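Local coordinates for scyllo-inositol 2-dehydrogenase (NADP(+)) IolW (Bacillus subtilis subsp. subtilis, PDB 3GDO), which catalyses the reversible NADPH-dependent reduction of scyllo-inosose to scyllo-inositol and cannot use NADH in place of NADPH, at residues L303-K308 and L319-E324; A84-G89 and V117-Y122; L28-I33 and K308-I313. All coordinates share one frame; numbering follows the deposited sequence.

Interaction 1: residues L303-K308 and L319-E324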
ATOM      1  N   LEU B 303      24.693 -16.856  -6.018  1.00 36.25           N
ATOM      2  CA  LEU B 303      25.561 -18.058  -6.009  1.00 37.42           C
ATOM      3  C   LEU B 303      25.063 -19.086  -5.020  1.00 37.48           C
ATOM      4  O   LEU B 303      25.173 -20.309  -5.270  1.00 38.02           O
ATOM      5  CB  LEU B 303      27.008 -17.703  -5.662  1.00 37.08           C
ATOM      6  CG  LEU B 303      27.785 -16.883  -6.705  1.00 36.46           C
ATOM      7  CD1 LEU B 303      29.228 -16.596  -6.188  1.00 37.04           C
ATOM      8  CD2 LEU B 303      27.802 -17.635  -8.070  1.00 38.46           C
ATOM      9  N   THR B 304      24.505 -18.597  -3.907  1.00 37.05           N
ATOM     10  CA  THR B 304      24.075 -19.473  -2.833  1.00 36.45           C
ATOM     11  C   THR B 304      23.071 -20.514  -3.348  1.00 37.16           C
ATOM     12  O   THR B 304      23.187 -21.694  -2.983  1.00 36.96           O
ATOM     13  CB  THR B 304      23.544 -18.670  -1.597  1.00 36.48           C
ATOM     14  OG1 THR B 304      24.574 -17.786  -1.143  1.00 35.43           O
ATOM     15  CG2 THR B 304      23.113 -19.569  -0.442  1.00 34.66           C
ATOM     16  N   TYR B 305      22.119 -20.109  -4.206  1.00 35.77           N
ATOM     17  CA  TYR B 305      21.196 -21.083  -4.788  1.00 35.28           C
ATOM     18  C   TYR B 305      21.995 -22.231  -5.467  1.00 35.49           C
ATOM     19  O   TYR B 305      21.696 -23.411  -5.282  1.00 34.46           O
ATOM     20  CB  TYR B 305      20.252 -20.434  -5.804  1.00 34.73           C
ATOM     21  CG  TYR B 305      19.374 -21.420  -6.540  1.00 32.86           C
ATOM     22  CD1 TYR B 305      18.103 -21.718  -6.071  1.00 30.10           C
ATOM     23  CD2 TYR B 305      19.795 -22.028  -7.704  1.00 30.03           C
ATOM     24  CE1 TYR B 305      17.285 -22.592  -6.725  1.00 30.79           C
ATOM     25  CE2 TYR B 305      18.973 -22.917  -8.366  1.00 30.89           C
ATOM     26  CZ  TYR B 305      17.730 -23.196  -7.867  1.00 28.96           C
ATOM     27  OH  TYR B 305      16.893 -24.070  -8.506  1.00 31.20           O
ATOM     28  N   TYR B 306      23.018 -21.892  -6.237  1.00 35.12           N
ATOM     29  CA  TYR B 306      23.706 -22.963  -6.944  1.00 35.81           C
ATOM     30  C   TYR B 306      24.675 -23.805  -6.078  1.00 36.31           C
ATOM     31  O   TYR B 306      24.870 -24.971  -6.361  1.00 36.17           O
ATOM     32  CB  TYR B 306      24.346 -22.466  -8.254  1.00 35.76           C
ATOM     33  CG  TYR B 306      23.355 -22.446  -9.411  1.00 33.51           C
ATOM     34  CD1 TYR B 306      22.788 -23.620  -9.866  1.00 33.06           C
ATOM     35  CD2 TYR B 306      22.992 -21.242 -10.050  1.00 33.69           C
ATOM     36  CE1 TYR B 306      21.863 -23.625 -10.912  1.00 32.75           C
ATOM     37  CE2 TYR B 306      22.090 -21.226 -11.125  1.00 29.46           C
ATOM     38  CZ  TYR B 306      21.525 -22.417 -11.541  1.00 32.78           C
ATOM     39  OH  TYR B 306      20.645 -22.472 -12.595  1.00 34.32           O
ATOM     40  N   ARG B 307      25.289 -23.211  -5.057  1.00 37.64           N
ATOM     41  CA  ARG B 307      26.096 -23.997  -4.111  1.00 39.12           C
ATOM     42  C   ARG B 307      25.197 -24.993  -3.384  1.00 39.73           C
ATOM     43  O   ARG B 307      25.598 -26.137  -3.115  1.00 40.23           O
ATOM     44  CB  ARG B 307      26.801 -23.104  -3.113  1.00 39.45           C
ATOM     45  CG  ARG B 307      27.849 -22.216  -3.724  1.00 39.90           C
ATOM     46  CD  ARG B 307      28.469 -21.293  -2.657  1.00 42.12           C
ATOM     47  NE  ARG B 307      29.643 -20.613  -3.200  1.00 43.51           N
ATOM     48  CZ  ARG B 307      29.857 -19.303  -3.176  1.00 45.53           C
ATOM     49  NH1 ARG B 307      29.012 -18.482  -2.581  1.00 46.38           N
ATOM     50  NH2 ARG B 307      30.974 -18.813  -3.690  1.00 48.03           N
ATOM     51  N   LYS B 308      23.969 -24.579  -3.106  1.00 39.85           N
ATOM     52  CA  LYS B 308      23.019 -25.464  -2.446  1.00 40.55           C
ATOM     53  C   LYS B 308      22.514 -26.582  -3.355  1.00 39.55           C
ATOM     54  O   LYS B 308      22.419 -27.726  -2.907  1.00 39.56           O
ATOM     55  CB  LYS B 308      21.873 -24.691  -1.792  1.00 40.53           C
ATOM     56  CG  LYS B 308      22.065 -24.459  -0.293  1.00 45.03           C
ATOM     57  CD  LYS B 308      21.738 -23.017   0.140  1.00 48.03           C
ATOM     58  CE  LYS B 308      21.082 -22.989   1.532  1.00 50.01           C
ATOM     59  NZ  LYS B 308      21.879 -23.642   2.619  1.00 50.87           N
ATOM     60  N   LEU B 319      16.792 -29.309  -0.746  1.00 36.73           N
ATOM     61  CA  LEU B 319      16.907 -28.355  -1.882  1.00 36.19           C
ATOM     62  C   LEU B 319      16.716 -26.910  -1.448  1.00 37.03           C
ATOM     63  O   LEU B 319      15.863 -26.642  -0.578  1.00 38.28           O
ATOM     64  CB  LEU B 319      15.854 -28.686  -2.952  1.00 35.86           C
ATOM     65  CG  LEU B 319      16.215 -29.824  -3.933  1.00 34.06           C
ATOM     66  CD1 LEU B 319      15.024 -30.211  -4.755  1.00 36.99           C
ATOM     67  CD2 LEU B 319      17.469 -29.492  -4.840  1.00 31.71           C
ATOM     68  N   PRO B 320      17.443 -25.957  -2.090  1.00 36.49           N
ATOM     69  CA  PRO B 320      17.279 -24.530  -1.755  1.00 36.43           C
ATOM     70  C   PRO B 320      15.861 -23.974  -2.033  1.00 36.21           C
ATOM     71  O   PRO B 320      15.375 -23.106  -1.276  1.00 36.89           O
ATOM     72  CB  PRO B 320      18.299 -23.837  -2.656  1.00 36.49           C
ATOM     73  CG  PRO B 320      18.463 -24.769  -3.835  1.00 35.89           C
ATOM     74  CD  PRO B 320      18.378 -26.146  -3.219  1.00 35.62           C
ATOM     75  N   VAL B 321      15.223 -24.465  -3.088  1.00 34.32           N
ATOM     76  CA  VAL B 321      13.817 -24.167  -3.371  1.00 33.99           C
ATOM     77  C   VAL B 321      13.247 -25.505  -3.810  1.00 34.25           C
ATOM     78  O   VAL B 321      13.877 -26.176  -4.613  1.00 35.06           O
ATOM     79  CB  VAL B 321      13.651 -23.130  -4.538  1.00 32.38           C
ATOM     80  CG1 VAL B 321      12.192 -22.855  -4.785  1.00 32.55           C
ATOM     81  CG2 VAL B 321      14.457 -21.773  -4.289  1.00 33.92           C
ATOM     82  N   THR B 322      12.052 -25.880  -3.357  1.00 34.75           N
ATOM     83  CA  THR B 322      11.500 -27.193  -3.686  1.00 35.43           C
ATOM     84  C   THR B 322      10.359 -27.043  -4.679  1.00 35.90           C
ATOM     85  O   THR B 322       9.817 -25.968  -4.826  1.00 35.11           O
ATOM     86  CB  THR B 322      10.897 -27.903  -2.412  1.00 35.76           C
ATOM     87  OG1 THR B 322       9.785 -27.143  -1.925  1.00 35.65           O
ATOM     88  CG2 THR B 322      11.956 -28.062  -1.268  1.00 37.03           C
ATOM     89  N   ALA B 323       9.959 -28.141  -5.314  1.00 35.99           N
ATOM     90  CA  ALA B 323       8.896 -28.128  -6.283  1.00 37.26           C
ATOM     91  C   ALA B 323       7.592 -27.680  -5.646  1.00 36.97           C
ATOM     92  O   ALA B 323       6.852 -26.899  -6.262  1.00 38.73           O
ATOM     93  CB  ALA B 323       8.734 -29.500  -6.965  1.00 37.15           C
ATOM     94  N   GLU B 324       7.323 -28.193  -4.443  1.00 36.36           N
ATOM     95  CA  GLU B 324       6.174 -27.808  -3.615  1.00 36.81           C
ATOM     96  C   GLU B 324       6.079 -26.290  -3.379  1.00 35.83           C
ATOM     97  O   GLU B 324       5.001 -25.719  -3.491  1.00 35.16           O
ATOM     98  CB  GLU B 324       6.262 -28.498  -2.237  1.00 37.05           C
ATOM     99  CG  GLU B 324       4.956 -28.533  -1.448  1.00 42.83           C
ATOM    100  CD  GLU B 324       3.709 -28.851  -2.319  1.00 49.90           C
ATOM    101  OE1 GLU B 324       3.690 -29.856  -3.118  1.00 52.55           O
ATOM    102  OE2 GLU B 324       2.742 -28.056  -2.228  1.00 50.37           O
TER
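With CG of Y305 trans to the backbone N (chi1 174°), the phenol swings off helix 303-315 and slips against P320 and V321. V321, whose CG1 is likewise trans to its own N (chi1 -180°), is left with CG2 directed at the ring. The proline ring and the phenol cross at about a right angle: P320 CG lies 4.2 Å from the centroid of the Y305 ring and 30° off its normal, an off-centre CH-pi contact over the ring's CD1-CE1 side. V321 CG2 instead reaches the ring's edge, close to its plane, 3.8 Å from Y305 CE1. One turn on, K308 CB packs on P320 CB at 3.8 Å, while the bent lysine chain leads its amine away. The phenol oxygen of Y305 hydrogen-bonds S120, whose hydroxyl also pairs with the carbonyl of V321, and Y122 meets the ring edge to face. Cutting Y305 back to an alanine is likely to open a gap beside P320 and V321 and cost the S120 hydroxyl one of its partners. Between the segments there is no hydrogen bond, and side chains meet through carbon alone; polar fixing of the tyrosine comes from the last Rossmann strand.

Interaction 2: residues A84-G89 and V117-Y122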
ATOM      1  N   ALA B  84      10.489 -34.190 -20.315  1.00 44.65           N
ATOM      2  CA  ALA B  84      11.476 -34.944 -21.069  1.00 45.04           C
ATOM      3  C   ALA B  84      12.751 -35.138 -20.268  1.00 45.46           C
ATOM      4  O   ALA B  84      13.342 -36.219 -20.284  1.00 45.00           O
ATOM      5  CB  ALA B  84      11.781 -34.241 -22.379  1.00 45.77           C
ATOM      6  N   CYS B  85      13.184 -34.106 -19.548  1.00 45.41           N
ATOM      7  CA  CYS B  85      14.397 -34.249 -18.740  1.00 45.47           C
ATOM      8  C   CYS B  85      14.170 -35.177 -17.564  1.00 45.60           C
ATOM      9  O   CYS B  85      15.040 -36.005 -17.228  1.00 44.76           O
ATOM     10  CB  CYS B  85      14.879 -32.910 -18.227  1.00 45.77           C
ATOM     11  SG  CYS B  85      15.529 -31.862 -19.518  1.00 47.79           S
ATOM     12  N   ILE B  86      13.010 -35.018 -16.930  1.00 45.96           N
ATOM     13  CA  ILE B  86      12.621 -35.874 -15.828  1.00 46.67           C
ATOM     14  C   ILE B  86      12.539 -37.332 -16.324  1.00 47.58           C
ATOM     15  O   ILE B  86      13.135 -38.205 -15.718  1.00 47.73           O
ATOM     16  CB  ILE B  86      11.301 -35.423 -15.160  1.00 46.64           C
ATOM     17  CG1 ILE B  86      11.481 -34.099 -14.410  1.00 44.59           C
ATOM     18  CG2 ILE B  86      10.809 -36.463 -14.129  1.00 45.87           C
ATOM     19  CD1 ILE B  86      10.146 -33.428 -14.095  1.00 40.39           C
ATOM     20  N   GLN B  87      11.836 -37.577 -17.431  1.00 48.78           N
ATOM     21  CA  GLN B  87      11.744 -38.927 -17.999  1.00 49.60           C
ATOM     22  C   GLN B  87      13.131 -39.526 -18.261  1.00 49.29           C
ATOM     23  O   GLN B  87      13.309 -40.714 -18.126  1.00 50.10           O
ATOM     24  CB  GLN B  87      10.938 -38.966 -19.300  1.00 50.09           C
ATOM     25  CG  GLN B  87       9.495 -38.451 -19.246  1.00 53.04           C
ATOM     26  CD  GLN B  87       8.567 -39.187 -18.288  1.00 57.32           C
ATOM     27  OE1 GLN B  87       8.989 -40.023 -17.465  1.00 58.06           O
ATOM     28  NE2 GLN B  87       7.271 -38.860 -18.385  1.00 58.78           N
ATOM     29  N   ALA B  88      14.111 -38.703 -18.603  1.00 48.33           N
ATOM     30  CA  ALA B  88      15.446 -39.200 -18.920  1.00 47.03           C
ATOM     31  C   ALA B  88      16.340 -39.340 -17.692  1.00 46.58           C
ATOM     32  O   ALA B  88      17.534 -39.667 -17.808  1.00 46.22           O
ATOM     33  CB  ALA B  88      16.106 -38.308 -19.965  1.00 47.23           C
ATOM     34  N   GLY B  89      15.769 -39.097 -16.510  1.00 45.30           N
ATOM     35  CA  GLY B  89      16.501 -39.316 -15.274  1.00 43.78           C
ATOM     36  C   GLY B  89      17.453 -38.186 -14.940  1.00 43.61           C
ATOM     37  O   GLY B  89      18.421 -38.391 -14.195  1.00 42.11           O
ATOM     38  N   VAL B 117      14.411 -38.061  -9.060  1.00 45.73           N
ATOM     39  CA  VAL B 117      15.244 -36.926  -9.473  1.00 44.56           C
ATOM     40  C   VAL B 117      14.899 -35.631  -8.697  1.00 43.41           C
ATOM     41  O   VAL B 117      13.773 -35.480  -8.212  1.00 42.61           O
ATOM     42  CB  VAL B 117      15.146 -36.693 -11.018  1.00 44.93           C
ATOM     43  CG1 VAL B 117      15.812 -37.836 -11.767  1.00 45.85           C
ATOM     44  CG2 VAL B 117      13.704 -36.556 -11.467  1.00 43.79           C
ATOM     45  N   LEU B 118      15.881 -34.732  -8.568  1.00 40.93           N
ATOM     46  CA  LEU B 118      15.669 -33.438  -7.928  1.00 39.23           C
ATOM     47  C   LEU B 118      15.051 -32.421  -8.889  1.00 38.49           C
ATOM     48  O   LEU B 118      15.576 -32.191  -9.989  1.00 38.72           O
ATOM     49  CB  LEU B 118      16.998 -32.909  -7.393  1.00 38.09           C
ATOM     50  CG  LEU B 118      17.589 -33.844  -6.336  1.00 38.99           C
ATOM     51  CD1 LEU B 118      18.988 -33.390  -5.953  1.00 36.98           C
ATOM     52  CD2 LEU B 118      16.646 -33.937  -5.077  1.00 37.41           C
ATOM     53  N   LEU B 119      13.950 -31.817  -8.468  1.00 38.02           N
ATOM     54  CA  LEU B 119      13.263 -30.778  -9.240  1.00 36.88           C
ATOM     55  C   LEU B 119      13.205 -29.494  -8.408  1.00 36.94           C
ATOM     56  O   LEU B 119      12.659 -29.474  -7.279  1.00 37.09           O
ATOM     57  CB  LEU B 119      11.861 -31.233  -9.639  1.00 36.22           C
ATOM     58  CG  LEU B 119      11.049 -30.222 -10.454  1.00 36.48           C
ATOM     59  CD1 LEU B 119      11.748 -29.854 -11.773  1.00 32.30           C
ATOM     60  CD2 LEU B 119       9.648 -30.718 -10.698  1.00 37.19           C
ATOM     61  N   SER B 120      13.813 -28.432  -8.940  1.00 35.83           N
ATOM     62  CA  SER B 120      13.848 -27.145  -8.250  1.00 34.17           C
ATOM     63  C   SER B 120      13.371 -26.021  -9.213  1.00 34.75           C
ATOM     64  O   SER B 120      13.213 -26.244 -10.449  1.00 32.82           O
ATOM     65  CB  SER B 120      15.254 -26.887  -7.729  1.00 34.35           C
ATOM     66  OG  SER B 120      15.321 -25.752  -6.859  1.00 34.51           O
ATOM     67  N   VAL B 121      13.100 -24.843  -8.639  1.00 33.50           N
ATOM     68  CA  VAL B 121      12.589 -23.684  -9.397  1.00 32.65           C
ATOM     69  C   VAL B 121      13.493 -22.530  -9.003  1.00 31.84           C
ATOM     70  O   VAL B 121      13.783 -22.367  -7.841  1.00 30.14           O
ATOM     71  CB  VAL B 121      11.121 -23.381  -9.054  1.00 33.45           C
ATOM     72  CG1 VAL B 121      10.612 -22.092  -9.808  1.00 34.10           C
ATOM     73  CG2 VAL B 121      10.247 -24.568  -9.430  1.00 32.63           C
ATOM     74  N   TYR B 122      13.969 -21.760  -9.973  1.00 32.17           N
ATOM     75  CA  TYR B 122      14.945 -20.703  -9.681  1.00 32.88           C
ATOM     76  C   TYR B 122      14.249 -19.440  -9.077  1.00 32.30           C
ATOM     77  O   TYR B 122      14.077 -18.426  -9.786  1.00 32.82           O
ATOM     78  CB  TYR B 122      15.748 -20.388 -10.971  1.00 32.67           C
ATOM     79  CG  TYR B 122      16.984 -19.515 -10.781  1.00 33.39           C
ATOM     80  CD1 TYR B 122      17.987 -19.908  -9.924  1.00 36.17           C
ATOM     81  CD2 TYR B 122      17.126 -18.272 -11.471  1.00 32.41           C
ATOM     82  CE1 TYR B 122      19.135 -19.124  -9.750  1.00 35.64           C
ATOM     83  CE2 TYR B 122      18.278 -17.462 -11.304  1.00 32.63           C
ATOM     84  CZ  TYR B 122      19.273 -17.909 -10.436  1.00 37.18           C
ATOM     85  OH  TYR B 122      20.408 -17.171 -10.172  1.00 39.31           O
TER
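I86 and V117 meet through methyl groups, I86 CG2 lying 3.9 Å from V117 CG2 where the end of helix 78-87 passes over the approach to strand 119-122. The other valine branch, CG1, rests on the backbone of G89, 3.6 Å from its carbonyl carbon. With chi1 at -69°, V117 spreads its two methyls so that one serves the isoleucine and the other the chain leaving the helix. A looser touch extends the apolar strip inward, I86 CD1 to L119 CD2 at 4.4 Å.

Behind this first shell, G89 closes the helix in a Schellman motif, its positive phi (80°) turning the chain toward strand 91-95; its N bonds to I86 O at 2.9 Å. Helix 102-115 packs on the same side chains, A111 against I86 and A112 against both V117 and L119. Strand 119-122 is held by backbone hydrogen bonds to 91-95, its neighbour in the parallel Rossmann sheet, and L118 N bonds the H91 side chain just before it.

No hydrogen bond joins the two segments, so their association rests on methyl packing and on a valine branch against a peptide carbonyl, while backbone bonding within the helix end and the sheet sets their positions.

Interaction 3: residues L28-I33 and K308-I313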
ATOM      1  N   LEU B  28      31.687 -21.208 -10.345  1.00 42.83           N
ATOM      2  CA  LEU B  28      31.614 -22.232  -9.310  1.00 43.61           C
ATOM      3  C   LEU B  28      32.346 -23.513  -9.744  1.00 44.88           C
ATOM      4  O   LEU B  28      31.896 -24.191 -10.654  1.00 43.77           O
ATOM      5  CB  LEU B  28      30.140 -22.549  -9.007  1.00 43.28           C
ATOM      6  CG  LEU B  28      29.352 -21.405  -8.349  1.00 40.83           C
ATOM      7  CD1 LEU B  28      27.903 -21.784  -8.189  1.00 36.82           C
ATOM      8  CD2 LEU B  28      29.993 -21.040  -7.009  1.00 37.89           C
ATOM      9  N   ASP B  29      33.464 -23.865  -9.109  1.00 46.72           N
ATOM     10  CA  ASP B  29      34.132 -25.102  -9.574  1.00 47.90           C
ATOM     11  C   ASP B  29      33.392 -26.428  -9.343  1.00 47.04           C
ATOM     12  O   ASP B  29      33.766 -27.451  -9.943  1.00 46.50           O
ATOM     13  CB  ASP B  29      35.641 -25.190  -9.285  1.00 49.41           C
ATOM     14  CG  ASP B  29      36.089 -24.338  -8.119  1.00 53.17           C
ATOM     15  OD1 ASP B  29      35.577 -24.527  -6.993  1.00 60.10           O
ATOM     16  OD2 ASP B  29      37.008 -23.516  -8.319  1.00 58.14           O
ATOM     17  N   GLU B  30      32.327 -26.400  -8.532  1.00 45.68           N
ATOM     18  CA  GLU B  30      31.424 -27.526  -8.406  1.00 45.28           C
ATOM     19  C   GLU B  30      30.766 -27.938  -9.730  1.00 43.90           C
ATOM     20  O   GLU B  30      30.126 -28.996  -9.815  1.00 44.21           O
ATOM     21  CB  GLU B  30      30.294 -27.201  -7.416  1.00 46.28           C
ATOM     22  CG  GLU B  30      30.713 -26.932  -5.989  1.00 50.14           C
ATOM     23  CD  GLU B  30      30.826 -25.453  -5.694  1.00 54.03           C
ATOM     24  OE1 GLU B  30      31.576 -24.745  -6.416  1.00 56.17           O
ATOM     25  OE2 GLU B  30      30.170 -25.003  -4.731  1.00 56.41           O
ATOM     26  N   TYR B  31      30.853 -27.080 -10.750  1.00 42.64           N
ATOM     27  CA  TYR B  31      30.075 -27.273 -11.995  1.00 40.63           C
ATOM     28  C   TYR B  31      30.929 -27.315 -13.247  1.00 40.26           C
ATOM     29  O   TYR B  31      31.967 -26.668 -13.318  1.00 38.75           O
ATOM     30  CB  TYR B  31      29.028 -26.155 -12.179  1.00 40.43           C
ATOM     31  CG  TYR B  31      27.887 -26.241 -11.191  1.00 37.62           C
ATOM     32  CD1 TYR B  31      26.826 -27.108 -11.413  1.00 34.42           C
ATOM     33  CD2 TYR B  31      27.904 -25.493 -10.012  1.00 33.94           C
ATOM     34  CE1 TYR B  31      25.792 -27.205 -10.510  1.00 34.47           C
ATOM     35  CE2 TYR B  31      26.877 -25.577  -9.094  1.00 33.80           C
ATOM     36  CZ  TYR B  31      25.805 -26.430  -9.356  1.00 34.37           C
ATOM     37  OH  TYR B  31      24.756 -26.556  -8.452  1.00 36.20           O
ATOM     38  N   GLN B  32      30.465 -28.082 -14.223  1.00 40.29           N
ATOM     39  CA  GLN B  32      31.026 -28.049 -15.553  1.00 42.33           C
ATOM     40  C   GLN B  32      29.887 -27.859 -16.536  1.00 42.20           C
ATOM     41  O   GLN B  32      28.965 -28.693 -16.611  1.00 42.61           O
ATOM     42  CB  GLN B  32      31.779 -29.360 -15.873  1.00 42.31           C
ATOM     43  CG  GLN B  32      32.512 -29.343 -17.219  1.00 45.88           C
ATOM     44  CD  GLN B  32      33.407 -28.118 -17.344  1.00 49.91           C
ATOM     45  OE1 GLN B  32      34.380 -27.963 -16.605  1.00 50.61           O
ATOM     46  NE2 GLN B  32      33.064 -27.229 -18.270  1.00 53.42           N
ATOM     47  N   ILE B  33      29.939 -26.770 -17.295  1.00 42.83           N
ATOM     48  CA  ILE B  33      28.955 -26.579 -18.354  1.00 43.41           C
ATOM     49  C   ILE B  33      29.399 -27.420 -19.536  1.00 43.19           C
ATOM     50  O   ILE B  33      30.405 -27.105 -20.142  1.00 44.32           O
ATOM     51  CB  ILE B  33      28.814 -25.100 -18.783  1.00 43.38           C
ATOM     52  CG1 ILE B  33      28.252 -24.242 -17.633  1.00 45.68           C
ATOM     53  CG2 ILE B  33      27.834 -24.997 -19.928  1.00 43.88           C
ATOM     54  CD1 ILE B  33      29.321 -23.544 -16.791  1.00 50.29           C
ATOM     55  N   LYS B 308      23.969 -24.579  -3.106  1.00 39.85           N
ATOM     56  CA  LYS B 308      23.019 -25.464  -2.446  1.00 40.55           C
ATOM     57  C   LYS B 308      22.514 -26.582  -3.355  1.00 39.55           C
ATOM     58  O   LYS B 308      22.419 -27.726  -2.907  1.00 39.56           O
ATOM     59  CB  LYS B 308      21.873 -24.691  -1.792  1.00 40.53           C
ATOM     60  CG  LYS B 308      22.065 -24.459  -0.293  1.00 45.03           C
ATOM     61  CD  LYS B 308      21.738 -23.017   0.140  1.00 48.03           C
ATOM     62  CE  LYS B 308      21.082 -22.989   1.532  1.00 50.01           C
ATOM     63  NZ  LYS B 308      21.879 -23.642   2.619  1.00 50.87           N
ATOM     64  N   ILE B 309      22.205 -26.266  -4.615  1.00 38.47           N
ATOM     65  CA  ILE B 309      21.830 -27.284  -5.580  1.00 37.74           C
ATOM     66  C   ILE B 309      22.950 -28.366  -5.688  1.00 38.21           C
ATOM     67  O   ILE B 309      22.669 -29.555  -5.707  1.00 37.87           O
ATOM     68  CB  ILE B 309      21.534 -26.672  -7.000  1.00 37.93           C
ATOM     69  CG1 ILE B 309      20.231 -25.851  -7.008  1.00 37.01           C
ATOM     70  CG2 ILE B 309      21.514 -27.768  -8.113  1.00 35.41           C
ATOM     71  CD1 ILE B 309      18.922 -26.672  -7.057  1.00 32.87           C
ATOM     72  N   ALA B 310      24.199 -27.928  -5.761  1.00 38.69           N
ATOM     73  CA  ALA B 310      25.334 -28.838  -5.775  1.00 40.04           C
ATOM     74  C   ALA B 310      25.347 -29.755  -4.532  1.00 41.32           C
ATOM     75  O   ALA B 310      25.592 -30.972  -4.645  1.00 41.38           O
ATOM     76  CB  ALA B 310      26.632 -28.066  -5.909  1.00 39.80           C
ATOM     77  N   GLU B 311      25.035 -29.193  -3.365  1.00 41.89           N
ATOM     78  CA  GLU B 311      24.931 -29.992  -2.122  1.00 42.58           C
ATOM     79  C   GLU B 311      23.742 -30.952  -2.096  1.00 42.67           C
ATOM     80  O   GLU B 311      23.865 -32.038  -1.517  1.00 42.95           O
ATOM     81  CB  GLU B 311      25.072 -29.127  -0.859  1.00 42.65           C
ATOM     82  CG  GLU B 311      26.469 -28.460  -0.818  1.00 46.36           C
ATOM     83  CD  GLU B 311      26.691 -27.439   0.295  1.00 52.77           C
ATOM     84  OE1 GLU B 311      25.711 -26.985   0.913  1.00 55.19           O
ATOM     85  OE2 GLU B 311      27.878 -27.072   0.544  1.00 56.62           O
ATOM     86  N   SER B 312      22.619 -30.609  -2.746  1.00 41.91           N
ATOM     87  CA  SER B 312      21.527 -31.573  -2.906  1.00 41.59           C
ATOM     88  C   SER B 312      21.908 -32.748  -3.807  1.00 41.97           C
ATOM     89  O   SER B 312      21.569 -33.884  -3.509  1.00 41.55           O
ATOM     90  CB  SER B 312      20.261 -30.935  -3.479  1.00 40.87           C
ATOM     91  OG  SER B 312      19.788 -29.908  -2.621  1.00 43.32           O
ATOM     92  N   ILE B 313      22.569 -32.456  -4.922  1.00 41.24           N
ATOM     93  CA  ILE B 313      22.916 -33.480  -5.908  1.00 41.71           C
ATOM     94  C   ILE B 313      23.927 -34.507  -5.342  1.00 42.41           C
ATOM     95  O   ILE B 313      23.701 -35.720  -5.445  1.00 41.91           O
ATOM     96  CB  ILE B 313      23.452 -32.835  -7.238  1.00 41.22           C
ATOM     97  CG1 ILE B 313      22.287 -32.153  -7.993  1.00 40.11           C
ATOM     98  CG2 ILE B 313      24.095 -33.886  -8.129  1.00 39.47           C
ATOM     99  CD1 ILE B 313      22.745 -31.189  -9.130  1.00 37.82           C
TER
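Y31 reaches from the second strand of the Rossmann fold to helix 303-315, touching A310 and I309 within the range of the C-terminal alpha/beta family. Its CB starts out alongside the helix, and CG is trans to the carbonyl carbon (chi1 -70°), which carries the ring across to the helix backbone. Beside CD2, L28 CB of the same segment lies at the ring edge, in its plane. Farther out, CE2 comes within 4.0 Å of A310 CB and CZ within 3.9 Å, the methyl approaching the ring obliquely. The hydroxyl makes the closest approach to the helix: OH lies 3.5 Å from I309 CG2, with the tyrosine and isoleucine side chains crossing at about a right angle. It is also close to A310 N, but the angle is too poor for a hydrogen bond. Its polar partner is the backbone carbonyl of Y306, one turn earlier in the same helix, and this bond fixes the reach of the phenol while the methyl of A310 packs beside its outer half.

Just before the strand, L28 to Y31 form a type I beta turn, closed by Y31 N bonding L28 O at 3.1 Å. The turn brings E30 over the helix too, where its CB meets the A310 methyl. The carboxylates of E30 and E311 stand apart, their OE2 atoms 6.1 Å from each other; if both are ionised, they would probably repel each other weakly at this distance. Strand 6-11 backs the contact: I6 touches Y31 and A310 and pairs through its backbone with E30 and Q32, while L68 of strand 68-71 packs on both Y31 and I309. The single methyl of A310 is met by both turn and ring, its CB lying 4.1 Å from E30 CB and 3.5 Å from Y31 OH.

In the fold
From the N terminus, the chain leaves 28-33 early and meets it again with 308-313 much later, so interaction 3 closes a span of 274 residues and joins the second Rossmann strand to helix 303-315. Within that span lies interaction 2, a short closure that brings the end of helix 78-87 to the last strand of the same sheet. Interaction 1 follows, spanning only ten residues; it crosses interaction 3, since its segments alternate with those of that contact, and the two share K308. Helix 303-315 lies against the Rossmann sheet at 28-33 and, through L118 and S120, at 117-122, and 319-324 then leads on into helix 323-342.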